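PDB 4DF3: fibrillarin-like rRNA/tRNA 2'-O-methyltransferase from Aeropyrum pernix, which probably uses S-adenosyl-L-methionine to methylate ribose 2'-hydroxyls in rRNA and tRNA, at sites selected by a base-pairing guide RNA. Local coordinates for residues W13-Y17 with I28-N32; G78-L84 with E146-Y152. The protein carries 2 engineered substitutions. One frame throughout, in Å; residues are numbered along the deposited sequence.

Overall arrangement
Interaction 1 belongs to the five-stranded antiparallel sheet near the N-terminus, interaction 2 to the middle of the seven-stranded mixed sheet of the Rossmann-like methyltransferase fold. Their centres are about 19 Å apart, their nearest atoms about 9 Å, and they share no strand. Helix 90-99 is common ground: it touches Val-16 and Thr-30 of interaction 1, and Ile-81, Tyr-83 and Tyr-152 of interaction 2. Both contacts are largely buried. Interaction 1 joins sequence-local hairpin strands by one backbone pair and a bridging water; interaction 2 pairs parallel strands far apart in sequence, apolar along most of its length, charged at one end and touching S-adenosylmethionine at the other.

Interaction 1: residues W13-Y17 with I28-N32; sequences WRGVY and IATKN
Residues 13-17 enter the antiparallel hairpin 16-21/26-31 of the N-terminal sheet through a type II beta turn, Trp-13 to Val-16, closed by a hydrogen bond from Val-16 N to Trp-13 O (3.1 Å). Arg-14 takes phi/psi -63/140 and Gly-15 84/-2; a CB there would jam against the carbonyl of Arg-14, so glycine suits this third position. Tyr-17 and Ala-29 form an antiparallel hydrogen-bonded pair, CA-CA 5.1 Å: Tyr-17 N donates to Ala-29 O (2.9 Å), and Ala-29 N returns a weak bond to Tyr-17 O (2.9 Å). The CA atoms of Val-16 and Thr-30 are still 5.0 Å apart, but one residue further the backbones no longer bond directly: Gly-15 O and Lys-31 N, 4.3 Å apart, are joined by a water that donates to Gly-15 O (2.7 Å) and accepts from Lys-31 N (2.9 Å), satisfying both.

Val-16 (t) sets CG1 3.7 Å from Ile-28 CB, and Trp-13 (m) brings its indole edge, CZ3, to 4.1 Å from Ile-28 CG2. Small Ala-29 leaves room on its face for the Tyr-17 ring, which meets Tyr-52 edge-to-face. Lys-31 NZ forms a salt bridge with Glu-50; Thr-30 OG1 is hydrogen-bonded to Asp-97 and His-94. Strand 26-31 lies between strands 16-21 and 50-54, while helix 61-67 touches Trp-13 and Ile-28, and helix 90-99 covers Val-16 and Thr-30.

Interaction 2: residues G78-L84 with E146-Y152; sequences GDRILYL and EGVDGLY. With SAM (S-adenosylmethionine), chain C.
Tyr-152 sets CD2 over one face of the Tyr-83 ring, 3.5 Å from Tyr-83 CZ; the rings meet obliquely, centroids 4.7 Å apart and planes at 52°. Both side chains are t at chi1 and share a sheet face with Ile-81. Beneath them strands 80-84 and 150-152 run parallel, axes 4.7 Å apart and crossing at -21°, in the register Ile-81/Gly-150, Leu-82/Leu-151, Tyr-83/Tyr-152. Hydrogen bonds run from Leu-82 N to Gly-150 O (2.9 Å), Tyr-152 N to Leu-82 O (2.9 Å) and Leu-84 N to Tyr-152 O (2.7 Å). Leu-82 (t) packs CB 4.0 Å from Val-148 CG2, and Leu-84 (m) CD1 4.2 Å from Leu-151 CD2; branched apolar side chains suit this face, against helix 160-171.

At Asp-149 (phi/psi -77/-26) segment 146-152 turns a corner. Arg-80 O accepts hydrogen bonds from Asp-149 N (2.7 Å) and, weakly, Gly-150 N (3.4 Å), while Asp-149 OD2 accepts from Arg-80 N (2.9 Å) and a water shared with Gly-78 O. Beyond, Arg-80 NH1 forms a very short salt bridge of 2.5 Å with Glu-146 OE2, also hydrogen-bonded to Tyr-106.

These are adjacent central strands of the Rossmann-like methyltransferase sheet. Tyr-83 OH accepts a very short 2.5 Å hydrogen bond from SAM N, so this aromatic sheet face also places a polar group in the methyl donor's pocket.

Interaction 1: residues W13-Y17 with I28-N32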
loop_
_atom_site.group_PDB
_atom_site.type_symbol
_atom_site.label_atom_id
_atom_site.label_comp_id
_atom_site.label_asym_id
_atom_site.label_seq_id
_atom_site.Cartn_x
_atom_site.Cartn_y
_atom_site.Cartn_z
ATOM N N TRP A 13 10.107 -10.786 -0.888
ATOM C CA TRP A 13 8.790 -10.146 -0.517
ATOM C C TRP A 13 7.926 -11.245 0.078
ATOM O O TRP A 13 7.164 -11.917 -0.626
ATOM C CB TRP A 13 8.095 -9.525 -1.713
ATOM C CG TRP A 13 8.978 -8.746 -2.666
ATOM C CD1 TRP A 13 10.056 -7.996 -2.326
ATOM C CD2 TRP A 13 8.765 -8.521 -4.064
ATOM N NE1 TRP A 13 10.579 -7.364 -3.430
ATOM C CE2 TRP A 13 9.809 -7.665 -4.513
ATOM C CE3 TRP A 13 7.827 -8.975 -4.987
ATOM C CZ2 TRP A 13 9.932 -7.277 -5.828
ATOM C CZ3 TRP A 13 7.937 -8.613 -6.324
ATOM C CH2 TRP A 13 9.026 -7.761 -6.745
ATOM N N ARG A 14 8.058 -11.437 1.384
ATOM C CA ARG A 14 7.337 -12.514 2.078
ATOM C C ARG A 14 5.828 -12.243 1.943
ATOM O O ARG A 14 5.424 -11.126 2.099
ATOM C CB ARG A 14 7.705 -12.528 3.558
ATOM C CG ARG A 14 9.127 -12.978 3.847
ATOM C CD ARG A 14 9.190 -13.600 5.287
ATOM N NE ARG A 14 10.569 -13.803 5.728
ATOM C CZ ARG A 14 11.193 -14.973 5.731
ATOM N NH1 ARG A 14 10.551 -16.100 5.332
ATOM N NH2 ARG A 14 12.451 -15.014 6.144
ATOM N N GLY A 15 5.020 -13.287 1.723
ATOM C CA GLY A 15 3.546 -13.126 1.599
ATOM C C GLY A 15 3.125 -12.736 0.155
ATOM O O GLY A 15 1.939 -12.501 -0.133
ATOM N N VAL A 16 4.103 -12.566 -0.709
ATOM C CA VAL A 16 3.880 -12.261 -2.113
ATOM C C VAL A 16 4.384 -13.470 -2.897
ATOM O O VAL A 16 5.456 -14.004 -2.572
ATOM C CB VAL A 16 4.593 -10.971 -2.582
ATOM C CG1 VAL A 16 4.207 -10.685 -4.101
ATOM C CG2 VAL A 16 4.167 -9.734 -1.626
ATOM N N TYR A 17 3.653 -13.830 -3.947
ATOM C CA TYR A 17 3.817 -15.086 -4.704
ATOM C C TYR A 17 3.964 -14.796 -6.164
ATOM O O TYR A 17 3.274 -13.922 -6.706
ATOM C CB TYR A 17 2.579 -16.006 -4.494
ATOM C CG TYR A 17 2.462 -16.441 -3.033
ATOM C CD1 TYR A 17 3.020 -17.679 -2.617
ATOM C CD2 TYR A 17 1.835 -15.621 -2.084
ATOM C CE1 TYR A 17 2.979 -18.089 -1.286
ATOM C CE2 TYR A 17 1.774 -16.031 -0.722
ATOM C CZ TYR A 17 2.372 -17.274 -0.366
ATOM O OH TYR A 17 2.326 -17.688 0.911
ATOM N N ILE A 28 2.292 -11.231 -9.834
ATOM C CA ILE A 28 2.449 -11.440 -8.415
ATOM C C ILE A 28 1.097 -11.521 -7.808
ATOM O O ILE A 28 0.111 -11.088 -8.416
ATOM C CB ILE A 28 3.274 -10.350 -7.717
ATOM C CG1 ILE A 28 2.753 -8.954 -8.105
ATOM C CG2 ILE A 28 4.764 -10.573 -8.073
ATOM C CD1 ILE A 28 3.411 -7.778 -7.261
ATOM N N ALA A 29 1.017 -12.123 -6.610
ATOM C CA ALA A 29 -0.309 -12.401 -6.052
ATOM C C ALA A 29 -0.104 -12.486 -4.512
ATOM O O ALA A 29 1.013 -12.650 -4.049
ATOM C CB ALA A 29 -0.867 -13.708 -6.564
ATOM N N THR A 30 -1.184 -12.300 -3.763
ATOM C CA THR A 30 -1.127 -12.555 -2.345
ATOM C C THR A 30 -2.073 -13.777 -2.021
ATOM O O THR A 30 -2.916 -14.127 -2.794
ATOM C CB THR A 30 -1.542 -11.354 -1.543
ATOM O OG1 THR A 30 -2.796 -10.838 -2.044
ATOM C CG2 THR A 30 -0.463 -10.352 -1.579
ATOM N N LYS A 31 -1.872 -14.410 -0.870
ATOM C CA LYS A 31 -2.733 -15.511 -0.483
ATOM C C LYS A 31 -4.000 -14.938 0.113
ATOM O O LYS A 31 -3.952 -14.119 1.057
ATOM C CB LYS A 31 -2.033 -16.383 0.561
ATOM C CG LYS A 31 -2.798 -17.676 0.855
ATOM C CD LYS A 31 -1.995 -18.542 1.869
ATOM C CE LYS A 31 -0.852 -19.242 1.100
ATOM N NZ LYS A 31 -0.059 -20.197 1.978
ATOM N N ASN A 32 -5.126 -15.414 -0.408
ATOM C CA ASN A 32 -6.397 -14.820 -0.044
ATOM C C ASN A 32 -6.727 -15.047 1.444
ATOM O O ASN A 32 -6.914 -16.196 1.885
ATOM C CB ASN A 32 -7.503 -15.330 -0.988
ATOM C CG ASN A 32 -8.762 -14.430 -0.957
ATOM O OD1 ASN A 32 -8.878 -13.554 -0.089
ATOM N ND2 ASN A 32 -9.682 -14.608 -1.932
HETATM O O HOH W 1 -0.303 -13.116 1.177
#

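Interaction 2: residues G78-L84 with E146-Y152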
loop_
_atom_site.group_PDB
_atom_site.type_symbol
_atom_site.label_atom_id
_atom_site.label_comp_id
_atom_site.label_asym_id
_atom_site.label_seq_id
_atom_site.Cartn_x
_atom_site.Cartn_y
_atom_site.Cartn_z
ATOM N N GLY A 78 1.530 -9.620 10.644
ATOM C CA GLY A 78 1.223 -8.991 11.963
ATOM C C GLY A 78 1.337 -7.485 12.154
ATOM O O GLY A 78 1.084 -6.965 13.260
ATOM N N ASP A 79 1.781 -6.783 11.117
ATOM C CA ASP A 79 1.947 -5.355 11.195
ATOM C C ASP A 79 0.590 -4.659 11.486
ATOM O O ASP A 79 -0.449 -5.075 10.999
ATOM C CB ASP A 79 2.434 -4.778 9.859
ATOM C CG ASP A 79 3.932 -4.842 9.688
ATOM O OD1 ASP A 79 4.616 -5.291 10.608
ATOM O OD2 ASP A 79 4.417 -4.436 8.587
ATOM N N ARG A 80 0.694 -3.562 12.209
ATOM C CA ARG A 80 -0.365 -2.592 12.331
ATOM C C ARG A 80 0.065 -1.428 11.420
ATOM O O ARG A 80 1.227 -0.936 11.537
ATOM C CB ARG A 80 -0.370 -2.093 13.774
ATOM C CG ARG A 80 -0.556 -3.204 14.823
ATOM C CD ARG A 80 -1.809 -3.946 14.647
ATOM N NE ARG A 80 -1.838 -5.219 15.391
ATOM C CZ ARG A 80 -2.480 -5.422 16.551
ATOM N NH1 ARG A 80 -3.172 -4.436 17.148
ATOM N NH2 ARG A 80 -2.435 -6.629 17.118
ATOM N N ILE A 81 -0.842 -0.995 10.533
ATOM C CA ILE A 81 -0.524 -0.044 9.463
ATOM C C ILE A 81 -1.537 1.089 9.477
ATOM O O ILE A 81 -2.770 0.856 9.517
ATOM C CB ILE A 81 -0.598 -0.751 8.070
ATOM C CG1 ILE A 81 0.518 -1.808 7.939
ATOM C CG2 ILE A 81 -0.412 0.248 6.930
ATOM C CD1 ILE A 81 0.293 -2.716 6.753
ATOM N N LEU A 82 -1.038 2.323 9.437
ATOM C CA LEU A 82 -1.940 3.433 9.273
ATOM C C LEU A 82 -1.935 3.753 7.767
ATOM O O LEU A 82 -0.911 4.111 7.190
ATOM C CB LEU A 82 -1.454 4.659 10.050
ATOM C CG LEU A 82 -2.209 5.990 9.789
ATOM C CD1 LEU A 82 -3.706 5.782 10.079
ATOM C CD2 LEU A 82 -1.613 7.083 10.756
ATOM N N TYR A 83 -3.108 3.666 7.168
ATOM C CA TYR A 83 -3.239 3.853 5.711
ATOM C C TYR A 83 -4.063 5.115 5.421
ATOM O O TYR A 83 -5.283 5.135 5.707
ATOM C CB TYR A 83 -3.921 2.621 5.127
ATOM C CG TYR A 83 -3.850 2.503 3.603
ATOM C CD1 TYR A 83 -3.618 1.284 3.021
ATOM C CD2 TYR A 83 -4.090 3.603 2.765
ATOM C CE1 TYR A 83 -3.663 1.149 1.640
ATOM C CE2 TYR A 83 -4.071 3.494 1.340
ATOM C CZ TYR A 83 -3.886 2.251 0.814
ATOM O OH TYR A 83 -3.899 2.079 -0.550
ATOM N N LEU A 84 -3.376 6.138 4.900
ATOM C CA LEU A 84 -4.000 7.433 4.635
ATOM C C LEU A 84 -4.487 7.402 3.202
ATOM O O LEU A 84 -3.665 7.278 2.264
ATOM C CB LEU A 84 -3.064 8.615 4.898
ATOM C CG LEU A 84 -2.489 8.734 6.337
ATOM C CD1 LEU A 84 -1.630 9.978 6.456
ATOM C CD2 LEU A 84 -3.539 8.649 7.423
ATOM N N GLU A 146 -3.903 3.064 17.347
ATOM C CA GLU A 146 -2.757 2.757 18.193
ATOM C C GLU A 146 -1.444 3.040 17.459
ATOM O O GLU A 146 -1.460 3.493 16.299
ATOM C CB GLU A 146 -2.800 1.239 18.573
ATOM C CG GLU A 146 -2.565 0.229 17.381
ATOM C CD GLU A 146 -2.755 -1.218 17.816
ATOM O OE1 GLU A 146 -2.365 -1.585 18.961
ATOM O OE2 GLU A 146 -3.340 -1.990 17.042
ATOM N N GLY A 147 -0.317 2.798 18.128
ATOM C CA GLY A 147 1.010 2.796 17.516
ATOM C C GLY A 147 1.023 1.895 16.278
ATOM O O GLY A 147 0.536 0.737 16.292
ATOM N N VAL A 148 1.620 2.384 15.204
ATOM C CA VAL A 148 1.680 1.557 14.013
ATOM C C VAL A 148 3.096 1.228 13.592
ATOM O O VAL A 148 3.999 2.022 13.804
ATOM C CB VAL A 148 0.940 2.244 12.850
ATOM C CG1 VAL A 148 -0.602 2.269 13.196
ATOM C CG2 VAL A 148 1.474 3.654 12.591
ATOM N N ASP A 149 3.240 0.082 12.956
ATOM C CA ASP A 149 4.528 -0.349 12.426
ATOM C C ASP A 149 4.885 0.375 11.147
ATOM O O ASP A 149 6.086 0.499 10.806
ATOM C CB ASP A 149 4.485 -1.811 12.165
ATOM C CG ASP A 149 4.282 -2.600 13.460
ATOM O OD1 ASP A 149 5.219 -2.615 14.239
ATOM O OD2 ASP A 149 3.196 -3.121 13.690
ATOM N N GLY A 150 3.859 0.831 10.421
ATOM C CA GLY A 150 4.092 1.481 9.116
ATOM C C GLY A 150 2.959 2.480 8.812
ATOM O O GLY A 150 1.838 2.393 9.385
ATOM N N LEU A 151 3.270 3.386 7.930
ATOM C CA LEU A 151 2.331 4.454 7.502
ATOM C C LEU A 151 2.419 4.455 5.986
ATOM O O LEU A 151 3.463 4.584 5.415
ATOM C CB LEU A 151 2.745 5.795 8.100
ATOM C CG LEU A 151 1.788 6.961 7.849
ATOM C CD1 LEU A 151 2.304 8.132 8.700
ATOM C CD2 LEU A 151 1.654 7.379 6.399
ATOM N N TYR A 152 1.259 4.252 5.333
ATOM C CA TYR A 152 1.198 4.235 3.915
ATOM C C TYR A 152 0.255 5.387 3.511
ATOM O O TYR A 152 -0.862 5.502 4.051
ATOM C CB TYR A 152 0.559 2.902 3.478
ATOM C CG TYR A 152 0.529 2.759 1.948
ATOM C CD1 TYR A 152 1.579 2.143 1.261
ATOM C CD2 TYR A 152 -0.585 3.249 1.200
ATOM C CE1 TYR A 152 1.517 2.020 -0.158
ATOM C CE2 TYR A 152 -0.644 3.126 -0.244
ATOM C CZ TYR A 152 0.456 2.515 -0.874
ATOM O OH TYR A 152 0.407 2.340 -2.234
HETATM N N SAM C . -4.643 4.029 -1.919
HETATM C CA SAM C . -5.755 3.623 -2.826
HETATM C C SAM C . -5.322 2.323 -3.508
HETATM O O SAM C . -4.118 2.100 -3.757
HETATM O OXT SAM C . -6.169 1.489 -3.810
HETATM C CB SAM C . -6.062 4.698 -3.926
HETATM C CG SAM C . -6.248 6.009 -3.181
HETATM S SD SAM C . -7.137 7.316 -4.072
HETATM C CE SAM C . -5.680 7.748 -5.057
HETATM C "C5'" SAM C . -7.084 8.680 -2.853
HETATM C "C4'" SAM C . -8.209 8.620 -1.815
HETATM O "O4'" SAM C . -7.962 9.455 -0.685
HETATM C "C3'" SAM C . -9.597 9.031 -2.284
HETATM O "O3'" SAM C . -10.428 7.893 -2.032
HETATM C "C2'" SAM C . -9.960 10.319 -1.528
HETATM O "O2'" SAM C . -11.330 10.382 -1.197
HETATM C "C1'" SAM C . -9.121 10.196 -0.264
HETATM N N9 SAM C . -8.627 11.474 0.285
HETATM C C8 SAM C . -8.187 12.635 -0.361
HETATM N N7 SAM C . -7.824 13.561 0.608
HETATM C C5 SAM C . -8.030 13.023 1.819
HETATM C C6 SAM C . -7.811 13.504 3.099
HETATM N N6 SAM C . -7.325 14.773 3.390
HETATM N N1 SAM C . -8.132 12.570 4.074
HETATM C C2 SAM C . -8.632 11.287 3.942
HETATM N N3 SAM C . -8.834 10.833 2.650
HETATM C C4 SAM C . -8.557 11.709 1.648
HETATM O O HOH W 2 3.260 -5.285 14.846
#